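Local coordinates for acetyl xylan esterase (Paenibacillus sp. R4, PDB 6AGQ) that removes acetyl groups from acetylated xylan as a cold-active esterase of the AXE1 family, at the interface of chains A and B. Sequence-based numbering; all coordinates share one arbitrary frame. Chains: chain A/B, acetyl xylan esterase.

The interface of chains A and B. Residues chain A 52, 54, 103, 106-107, 110; chain B 106-107, 110-111, 314.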
loop_
_atom_site.group_PDB
_atom_site.type_symbol
_atom_site.label_atom_id
_atom_site.label_comp_id
_atom_site.label_asym_id
_atom_site.label_seq_id
_atom_site.Cartn_x
_atom_site.Cartn_y
_atom_site.Cartn_z
ATOM N N LEU A 52 4.490 7.263 -41.704
ATOM C CA LEU A 52 5.922 7.243 -42.113
ATOM C C LEU A 52 6.076 6.661 -43.519
ATOM O O LEU A 52 5.821 5.477 -43.740
ATOM C CB LEU A 52 6.787 6.410 -41.146
ATOM C CG LEU A 52 7.453 7.045 -39.919
ATOM C CD1 LEU A 52 6.878 8.402 -39.510
ATOM C CD2 LEU A 52 7.379 6.077 -38.743
ATOM N N SER A 54 9.163 7.256 -45.086
ATOM C CA SER A 54 10.609 6.942 -45.175
ATOM C C SER A 54 11.025 5.443 -44.981
ATOM O O SER A 54 12.202 5.088 -45.128
ATOM C CB SER A 54 11.407 7.838 -44.196
ATOM O OG SER A 54 11.325 7.391 -42.839
ATOM N N ASN A 103 6.135 1.935 -35.711
ATOM C CA ASN A 103 6.938 3.165 -35.417
ATOM C C ASN A 103 8.077 2.940 -34.390
ATOM O O ASN A 103 9.056 3.667 -34.395
ATOM C CB ASN A 103 6.044 4.324 -34.913
ATOM C CG ASN A 103 5.356 3.988 -33.598
ATOM O OD1 ASN A 103 4.440 3.210 -33.579
ATOM N ND2 ASN A 103 5.863 4.508 -32.506
ATOM N N LEU A 106 11.340 2.269 -36.234
ATOM C CA LEU A 106 11.889 3.387 -37.038
ATOM C C LEU A 106 13.376 3.759 -36.826
ATOM O O LEU A 106 14.106 4.012 -37.765
ATOM C CB LEU A 106 11.019 4.647 -36.816
ATOM C CG LEU A 106 11.608 5.968 -37.307
ATOM C CD1 LEU A 106 11.851 5.972 -38.833
ATOM C CD2 LEU A 106 10.655 7.080 -36.872
ATOM N N GLN A 107 13.738 3.962 -35.598
ATOM C CA GLN A 107 15.105 4.197 -35.183
ATOM C C GLN A 107 16.097 3.310 -35.910
ATOM O O GLN A 107 17.091 3.798 -36.434
ATOM C CB GLN A 107 15.302 3.964 -33.698
ATOM C CG GLN A 107 14.055 3.610 -32.888
ATOM C CD GLN A 107 14.404 3.176 -31.491
ATOM O OE1 GLN A 107 15.479 3.502 -30.983
ATOM N NE2 GLN A 107 13.508 2.424 -30.863
ATOM N N SER A 110 16.057 4.140 -39.732
ATOM C CA SER A 110 16.747 5.384 -40.024
ATOM C C SER A 110 18.262 5.240 -39.972
ATOM O O SER A 110 18.961 6.019 -40.600
ATOM C CB SER A 110 16.264 6.501 -39.084
ATOM O OG SER A 110 16.966 6.396 -37.863
ATOM N N LEU B 106 13.470 11.888 -33.579
ATOM C CA LEU B 106 13.815 11.225 -34.818
ATOM C C LEU B 106 12.626 11.046 -35.757
ATOM O O LEU B 106 12.751 11.311 -36.961
ATOM C CB LEU B 106 14.457 9.902 -34.464
ATOM C CG LEU B 106 15.107 8.997 -35.476
ATOM C CD1 LEU B 106 14.121 7.887 -35.759
ATOM C CD2 LEU B 106 15.654 9.671 -36.752
ATOM N N GLN B 107 11.488 10.606 -35.232
ATOM C CA GLN B 107 10.253 10.497 -36.019
ATOM C C GLN B 107 9.861 11.705 -36.879
ATOM O O GLN B 107 9.453 11.531 -38.033
ATOM C CB GLN B 107 9.059 10.094 -35.149
ATOM C CG GLN B 107 8.725 11.100 -34.038
ATOM C CD GLN B 107 8.037 10.438 -32.848
ATOM O OE1 GLN B 107 7.248 9.494 -33.009
ATOM N NE2 GLN B 107 8.340 10.929 -31.640
ATOM N N SER B 110 12.424 12.153 -39.892
ATOM C CA SER B 110 12.267 11.142 -40.912
ATOM C C SER B 110 10.982 11.455 -41.747
ATOM O O SER B 110 10.954 11.143 -42.910
ATOM C CB SER B 110 12.239 9.772 -40.256
ATOM O OG SER B 110 11.071 9.628 -39.475
ATOM N N MET B 111 9.999 12.164 -41.169
ATOM C CA MET B 111 8.907 12.818 -41.933
ATOM C C MET B 111 9.315 14.093 -42.709
ATOM O O MET B 111 8.459 14.745 -43.277
ATOM C CB MET B 111 7.724 13.163 -41.009
ATOM C CG MET B 111 7.066 11.923 -40.410
ATOM S SD MET B 111 5.817 12.266 -39.143
ATOM C CE MET B 111 4.628 13.187 -40.099
ATOM N N MET B 314 1.158 11.151 -35.607
ATOM C CA MET B 314 1.855 11.211 -36.876
ATOM C C MET B 314 0.875 11.330 -38.046
ATOM O O MET B 314 1.153 12.030 -39.005
ATOM C CB MET B 314 2.738 9.995 -37.132
ATOM C CG MET B 314 3.976 9.866 -36.283
ATOM S SD MET B 314 4.772 8.266 -36.632
ATOM C CE MET B 314 6.137 8.323 -35.484
#
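A:Leu106 and B:Leu106 meet tip to tip across the two-fold axis, CD1 of B:Leu106 lying 3.5 Å from CG of A:Leu106. In both copies CG stands anti to the backbone N (chi1 167° in A:Leu106, -172° in B:Leu106), which directs each side chain away from its own helix and at the partner. The CD2 methyl of A:Leu106 comes down on the backbone of the facing helix, 3.5 Å from CA of B:Gln107, while its CD1 reaches toward B:Ser110. An alanine in place of A:Leu106 would probably open a gap facing B:Leu106 and B:Gln107 and leave the B:Leu106 side chain less restrained.

To one side, CD1 of A:Leu52 fits between two methionines: it lies 3.6 Å from SD of B:Met314, whose extended chain runs on to bring CE near CB of A:Asn103, and 3.6 Å from CG of B:Met111, whose side chain it crosses at about a right angle. A:Ser54 rests its CB 3.6 Å from the backbone O of B:Ser110. No hydrogen bond spans this patch. The hydroxyls of the two Ser110 residues turn back to their own helices instead: OG of B:Ser110 bonds O of B:Gln107 at 2.9 Å from above the carbonyl plane, whereas OG of A:Ser110 meets O of A:Gln107 at 3.0 Å, tilted from that plane.

The short helices 106-110 of both chains form the centre, flanked by the loop carrying A:Leu52 and A:Ser54 and by the C-terminal helix 307-320 of chain B; the interface belongs to the deposited six-chain assembly, and the structure alone does not show whether it forms in solution.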